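Local structure of hypothetical protein PAE2307 (Pyrobaculum aerophilum, 1WVQ) at residues I15-V21 with A114-L120; G45-A51 with V88-A94. The protein is of unconfirmed function but belongs to a family of adenosine-specific kinases and carries a stably phosphorylated histidine, consistent with phosphoryl transfer involving adenosine. All blocks are in the same frame, centred on the assembly; numbering follows the deposited sequence.

Following the chain from its N terminus, strand 7-13 of the three-stranded sheet leads into 15-21, which enters strand 20-25 of the five-stranded sheet and supplies the first half of contact 1. After helix 31-40 comes 45-51, whose loop, holding strand 60-65 and helix 68-81, is closed by 88-94 in contact 2. Helix 96-104 follows, and 114-120 finally closes contact 1, so contact 2 lies wholly within the larger loop. Both pair strands of the five-stranded sheet; contact 1 also sits where the chain enters it from strand 7-13 and leaves it for strand 120-128. Neighbouring strands 20-25 and 87-92 join the contacts, Asn-20 O to Ile-91 N at 3.0 Å; their centres lie about 11 Å apart.

Contact 1 (I15-V21 with A114-L120); sequences IPQGTNV and AATANPL
Two backbone hydrogen bonds, Val-21 N to Thr-116 O at 2.9 Å (172°) and Thr-116 N to Val-21 O at 3.0 Å (162°), make Val-21 and Thr-116 a hydrogen-bonded antiparallel pair, CA-CA 5.7 Å; strand 111-116 is the outermost strand of the five-stranded sheet within the chain. CA-H...O contacts flank the pair: Ala-115 CA to Val-21 O at 3.3 Å and Asn-20 CA to Thr-116 O at 3.5 Å. Strand pairing ends at an ST turn, in which Thr-116 OG1 (chi1 t) accepts from Asn-118 N at 3.1 Å; this hydroxyl also bonds Asp-139. Asn-118 ND2 hydrogen-bonds the phosphohistidine side chain of the second subunit, which places this corner beside the modified residue. On 15-21, a type II turn runs from Pro-16 to Thr-19, Pro-16 O accepting from Thr-19 N (3.1 Å) and Thr-19 OG1 (2.8 Å); at its third position, phi 95°, a CB would jam against Gln-17 O, so Gly-18 suits it. Val-21 CG1 meets Leu-120 CD2 at 3.8 Å, linking strand 20-25 to strand 120-128 of the three-stranded sheet. Asn-20 ND2 touches the loop at Ala-117 CB, 3.4 Å. Ile-15 (chi1 m, chi2 t) brings its CD1 to 3.2 Å from Asn-118 O.

Contact 2 (G45-A51 with V88-A94); sequences GVKFGIA and VIYIRNA
Strands 47-53 and 87-92 are neighbouring inner strands of the five-stranded antiparallel sheet, flanked by 60-65 and 20-25. Gly-45 opens the contact with its O 3.5 Å from Asn-93 CB, where Asn-93 takes left-handed phi/psi of 62/30. Val-46 packs its CG2 against Ala-94 CB at 3.7 Å and Ile-91 CG2 at 4.2 Å. Beyond it, the axes of 47-51 and 88-92 approach to 4.7 Å at 173°. Lys-47 N bonds Arg-92 O (3.0 Å) and Lys-47 O bonds Arg-92 N (2.9 Å). Lys-47 CB lies 4.0 Å from Arg-92 CB; Arg-92 reaches on to a salt bridge with Glu-69. Phe-48 forms a non-hydrogen-bonded pair with Ile-91, CA-CA 4.4 Å; with chi1 p its ring leaves the strand for helix 31-40, while Phe-48 CB stays 3.8 Å from Ile-91 CG2. Gly-49 N and O bond Tyr-90 O and N, each at 3.0 Å. Ile-50 CG1 lies 3.8 Å from Ile-89 CG1. Ala-51 N bonds Val-88 O at 3.0 Å and Ala-51 O bonds Val-88 N at 2.9 Å. Six backbone bonds thus saturate the ladder; the Phe-48/Ile-50/Ile-89/Ile-91 face is apolar, whereas the other is apolar toward Ala-51 and Val-88, against helix 68-81, and turns charged at Lys-47 and Arg-92.

Contact 1 (I15-V21 with A114-L120)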
loop_
_atom_site.group_PDB
_atom_site.type_symbol
_atom_site.label_atom_id
_atom_site.label_comp_id
_atom_site.label_asym_id
_atom_site.label_seq_id
_atom_site.Cartn_x
_atom_site.Cartn_y
_atom_site.Cartn_z
ATOM N N ILE A 15 -3.909 -12.517 -27.953
ATOM C CA ILE A 15 -4.823 -11.732 -27.131
ATOM C C ILE A 15 -6.124 -11.506 -27.897
ATOM O O ILE A 15 -6.213 -10.610 -28.741
ATOM C CB ILE A 15 -4.221 -10.358 -26.728
ATOM C CG1 ILE A 15 -2.896 -10.558 -25.983
ATOM C CG2 ILE A 15 -5.201 -9.611 -25.834
ATOM C CD1 ILE A 15 -2.232 -9.267 -25.539
ATOM N N PRO A 16 -7.145 -12.342 -27.632
ATOM C CA PRO A 16 -8.441 -12.207 -28.312
ATOM C C PRO A 16 -9.051 -10.839 -28.024
ATOM O O PRO A 16 -8.800 -10.250 -26.973
ATOM C CB PRO A 16 -9.269 -13.336 -27.703
ATOM C CG PRO A 16 -8.251 -14.362 -27.353
ATOM C CD PRO A 16 -7.133 -13.529 -26.763
ATOM N N GLN A 17 -9.859 -10.333 -28.952
ATOM C CA GLN A 17 -10.483 -9.031 -28.760
ATOM C C GLN A 17 -11.364 -9.088 -27.517
ATOM O O GLN A 17 -12.108 -10.052 -27.314
ATOM C CB GLN A 17 -11.322 -8.657 -29.987
ATOM C CG GLN A 17 -11.885 -7.238 -29.963
ATOM C CD GLN A 17 -10.813 -6.173 -29.777
ATOM O OE1 GLN A 17 -9.806 -6.144 -30.495
ATOM N NE2 GLN A 17 -11.031 -5.278 -28.814
ATOM N N GLY A 18 -11.267 -8.057 -26.685
ATOM C CA GLY A 18 -12.064 -8.017 -25.478
ATOM C C GLY A 18 -11.315 -8.546 -24.273
ATOM O O GLY A 18 -11.845 -8.552 -23.164
ATOM N N THR A 19 -10.087 -9.008 -24.475
ATOM C CA THR A 19 -9.319 -9.521 -23.349
ATOM C C THR A 19 -8.062 -8.706 -23.134
ATOM O O THR A 19 -7.625 -7.955 -24.007
ATOM C CB THR A 19 -8.876 -10.995 -23.547
ATOM O OG1 THR A 19 -7.830 -11.064 -24.527
ATOM C CG2 THR A 19 -10.044 -11.844 -23.997
ATOM N N ASN A 20 -7.503 -8.853 -21.940
ATOM C CA ASN A 20 -6.251 -8.212 -21.581
ATOM C C ASN A 20 -5.437 -9.312 -20.938
ATOM O O ASN A 20 -5.993 -10.241 -20.351
ATOM C CB ASN A 20 -6.449 -7.088 -20.563
ATOM C CG ASN A 20 -6.846 -5.775 -21.204
ATOM O OD1 ASN A 20 -8.018 -5.537 -21.499
ATOM N ND2 ASN A 20 -5.863 -4.914 -21.425
ATOM N N VAL A 21 -4.123 -9.216 -21.061
ATOM C CA VAL A 21 -3.244 -10.204 -20.459
ATOM C C VAL A 21 -2.323 -9.499 -19.472
ATOM O O VAL A 21 -1.934 -8.347 -19.680
ATOM C CB VAL A 21 -2.401 -10.947 -21.540
ATOM C CG1 VAL A 21 -1.354 -10.008 -22.145
ATOM C CG2 VAL A 21 -1.740 -12.182 -20.935
ATOM N N ALA A 114 4.031 -7.188 -17.857
ATOM C CA ALA A 114 3.147 -6.485 -18.767
ATOM C C ALA A 114 1.678 -6.607 -18.404
ATOM O O ALA A 114 1.246 -7.591 -17.810
ATOM C CB ALA A 114 3.358 -7.010 -20.192
ATOM N N ALA A 115 0.924 -5.578 -18.779
ATOM C CA ALA A 115 -0.521 -5.517 -18.600
ATOM C C ALA A 115 -0.908 -4.829 -19.901
ATOM O O ALA A 115 -0.640 -3.642 -20.083
ATOM C CB ALA A 115 -0.890 -4.655 -17.397
ATOM N N THR A 116 -1.524 -5.565 -20.817
ATOM C CA THR A 116 -1.839 -4.972 -22.102
ATOM C C THR A 116 -2.849 -5.763 -22.918
ATOM O O THR A 116 -3.214 -6.894 -22.582
ATOM C CB THR A 116 -0.536 -4.844 -22.925
ATOM O OG1 THR A 116 -0.758 -4.050 -24.097
ATOM C CG2 THR A 116 -0.043 -6.229 -23.342
ATOM N N ALA A 117 -3.302 -5.144 -24.000
ATOM C CA ALA A 117 -4.243 -5.772 -24.913
ATOM C C ALA A 117 -3.667 -5.656 -26.320
ATOM O O ALA A 117 -4.324 -6.008 -27.299
ATOM C CB ALA A 117 -5.606 -5.085 -24.833
ATOM N N ASN A 118 -2.428 -5.173 -26.402
ATOM C CA ASN A 118 -1.720 -4.986 -27.675
ATOM C C ASN A 118 -0.956 -6.206 -28.133
ATOM O O ASN A 118 -0.762 -7.155 -27.373
ATOM C CB ASN A 118 -0.664 -3.885 -27.558
ATOM C CG ASN A 118 -1.244 -2.558 -27.224
ATOM O OD1 ASN A 118 -2.309 -2.202 -27.714
ATOM N ND2 ASN A 118 -0.544 -1.797 -26.391
ATOM N N PRO A 119 -0.507 -6.196 -29.400
ATOM C CA PRO A 119 0.267 -7.334 -29.889
ATOM C C PRO A 119 1.421 -7.365 -28.886
ATOM O O PRO A 119 1.930 -6.316 -28.485
ATOM C CB PRO A 119 0.705 -6.871 -31.273
ATOM C CG PRO A 119 -0.466 -6.074 -31.723
ATOM C CD PRO A 119 -0.810 -5.256 -30.495
ATOM N N LEU A 120 1.824 -8.552 -28.469
ATOM C CA LEU A 120 2.867 -8.663 -27.465
ATOM C C LEU A 120 3.754 -9.881 -27.669
ATOM O O LEU A 120 3.291 -10.937 -28.100
ATOM C CB LEU A 120 2.198 -8.733 -26.088
ATOM C CG LEU A 120 3.007 -9.036 -24.825
ATOM C CD1 LEU A 120 3.824 -7.826 -24.396
ATOM C CD2 LEU A 120 2.036 -9.431 -23.725
#

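Contact 2 (G45-A51 with V88-A94)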
loop_
_atom_site.group_PDB
_atom_site.type_symbol
_atom_site.label_atom_id
_atom_site.label_comp_id
_atom_site.label_asym_id
_atom_site.label_seq_id
_atom_site.Cartn_x
_atom_site.Cartn_y
_atom_site.Cartn_z
ATOM N N GLY A 45 -18.317 -9.014 -12.006
ATOM C CA GLY A 45 -18.481 -9.898 -13.150
ATOM C C GLY A 45 -17.242 -10.301 -13.926
ATOM O O GLY A 45 -17.346 -10.742 -15.071
ATOM N N VAL A 46 -16.070 -10.177 -13.317
ATOM C CA VAL A 46 -14.844 -10.523 -14.019
ATOM C C VAL A 46 -14.785 -11.986 -14.456
ATOM O O VAL A 46 -15.193 -12.886 -13.723
ATOM C CB VAL A 46 -13.583 -10.209 -13.150
ATOM C CG1 VAL A 46 -13.559 -11.090 -11.895
ATOM C CG2 VAL A 46 -12.309 -10.413 -13.981
ATOM N N LYS A 47 -14.314 -12.202 -15.680
ATOM C CA LYS A 47 -14.128 -13.547 -16.209
ATOM C C LYS A 47 -12.620 -13.643 -16.355
ATOM O O LYS A 47 -11.977 -12.708 -16.831
ATOM C CB LYS A 47 -14.821 -13.716 -17.560
ATOM C CG LYS A 47 -16.339 -13.645 -17.475
ATOM C CD LYS A 47 -16.890 -14.676 -16.499
ATOM C CE LYS A 47 -18.418 -14.614 -16.418
ATOM N NZ LYS A 47 -18.961 -15.430 -15.299
ATOM N N PHE A 48 -12.038 -14.763 -15.952
ATOM C CA PHE A 48 -10.588 -14.857 -16.011
ATOM C C PHE A 48 -10.045 -16.273 -16.033
ATOM O O PHE A 48 -10.758 -17.247 -15.784
ATOM C CB PHE A 48 -10.001 -14.165 -14.781
ATOM C CG PHE A 48 -10.445 -14.790 -13.491
ATOM C CD1 PHE A 48 -11.690 -14.482 -12.945
ATOM C CD2 PHE A 48 -9.670 -15.771 -12.879
ATOM C CE1 PHE A 48 -12.161 -15.146 -11.813
ATOM C CE2 PHE A 48 -10.129 -16.446 -11.744
ATOM C CZ PHE A 48 -11.381 -16.132 -11.211
ATOM N N GLY A 49 -8.751 -16.347 -16.318
ATOM C CA GLY A 49 -8.024 -17.596 -16.321
ATOM C C GLY A 49 -6.669 -17.216 -15.757
ATOM O O GLY A 49 -6.094 -16.212 -16.168
ATOM N N ILE A 50 -6.175 -17.978 -14.788
ATOM C CA ILE A 50 -4.867 -17.688 -14.208
ATOM C C ILE A 50 -4.055 -18.975 -14.143
ATOM O O ILE A 50 -4.561 -20.022 -13.742
ATOM C CB ILE A 50 -4.991 -17.022 -12.785
ATOM C CG1 ILE A 50 -3.597 -16.755 -12.194
ATOM C CG2 ILE A 50 -5.857 -17.868 -11.874
ATOM C CD1 ILE A 50 -2.993 -17.907 -11.398
ATOM N N ALA A 51 -2.804 -18.894 -14.585
ATOM C CA ALA A 51 -1.911 -20.046 -14.567
ATOM C C ALA A 51 -0.575 -19.620 -13.970
ATOM O O ALA A 51 -0.111 -18.504 -14.201
ATOM C CB ALA A 51 -1.723 -20.588 -15.980
ATOM N N VAL A 88 0.510 -16.075 -15.580
ATOM C CA VAL A 88 -0.211 -15.442 -16.681
ATOM C C VAL A 88 -1.677 -15.310 -16.308
ATOM O O VAL A 88 -2.274 -16.248 -15.784
ATOM C CB VAL A 88 -0.122 -16.284 -17.985
ATOM C CG1 VAL A 88 -0.951 -15.627 -19.088
ATOM C CG2 VAL A 88 1.328 -16.419 -18.429
ATOM N N ILE A 89 -2.247 -14.142 -16.583
ATOM C CA ILE A 89 -3.649 -13.880 -16.295
ATOM C C ILE A 89 -4.316 -13.303 -17.536
ATOM O O ILE A 89 -3.787 -12.388 -18.157
ATOM C CB ILE A 89 -3.820 -12.830 -15.164
ATOM C CG1 ILE A 89 -3.230 -13.350 -13.852
ATOM C CG2 ILE A 89 -5.304 -12.494 -14.984
ATOM C CD1 ILE A 89 -3.114 -12.280 -12.781
ATOM N N TYR A 90 -5.463 -13.863 -17.904
ATOM C CA TYR A 90 -6.248 -13.342 -19.020
ATOM C C TYR A 90 -7.577 -12.932 -18.396
ATOM O O TYR A 90 -8.185 -13.705 -17.644
ATOM C CB TYR A 90 -6.491 -14.399 -20.108
ATOM C CG TYR A 90 -5.377 -14.532 -21.128
ATOM C CD1 TYR A 90 -4.320 -15.415 -20.927
ATOM C CD2 TYR A 90 -5.403 -13.799 -22.318
ATOM C CE1 TYR A 90 -3.314 -15.576 -21.885
ATOM C CE2 TYR A 90 -4.401 -13.953 -23.283
ATOM C CZ TYR A 90 -3.364 -14.847 -23.060
ATOM O OH TYR A 90 -2.403 -15.048 -24.033
ATOM N N ILE A 91 -8.022 -11.715 -18.696
ATOM C CA ILE A 91 -9.273 -11.212 -18.147
ATOM C C ILE A 91 -10.217 -10.593 -19.168
ATOM O O ILE A 91 -9.790 -9.975 -20.147
ATOM C CB ILE A 91 -9.042 -10.127 -17.062
ATOM C CG1 ILE A 91 -8.059 -9.072 -17.575
ATOM C CG2 ILE A 91 -8.577 -10.765 -15.764
ATOM C CD1 ILE A 91 -7.968 -7.847 -16.679
ATOM N N ARG A 92 -11.507 -10.772 -18.897
ATOM C CA ARG A 92 -12.601 -10.217 -19.688
ATOM C C ARG A 92 -13.539 -9.581 -18.662
ATOM O O ARG A 92 -13.576 -10.000 -17.500
ATOM C CB ARG A 92 -13.378 -11.309 -20.433
ATOM C CG ARG A 92 -12.742 -11.845 -21.704
ATOM C CD ARG A 92 -13.681 -12.885 -22.329
ATOM N NE ARG A 92 -13.102 -13.568 -23.485
ATOM C CZ ARG A 92 -12.986 -13.042 -24.701
ATOM N NH1 ARG A 92 -13.409 -11.807 -24.952
ATOM N NH2 ARG A 92 -12.438 -13.762 -25.674
ATOM N N ASN A 93 -14.289 -8.574 -19.096
ATOM C CA ASN A 93 -15.256 -7.880 -18.247
ATOM C C ASN A 93 -14.621 -7.179 -17.063
ATOM O O ASN A 93 -15.232 -7.018 -16.004
ATOM C CB ASN A 93 -16.325 -8.864 -17.787
ATOM C CG ASN A 93 -16.944 -9.601 -18.949
ATOM O OD1 ASN A 93 -17.391 -8.983 -19.922
ATOM N ND2 ASN A 93 -16.961 -10.928 -18.872
ATOM N N ALA A 94 -13.383 -6.749 -17.277
ATOM C CA ALA A 94 -12.591 -6.030 -16.293
ATOM C C ALA A 94 -11.324 -5.595 -17.016
ATOM O O ALA A 94 -10.857 -6.285 -17.919
ATOM C CB ALA A 94 -12.241 -6.940 -15.112
#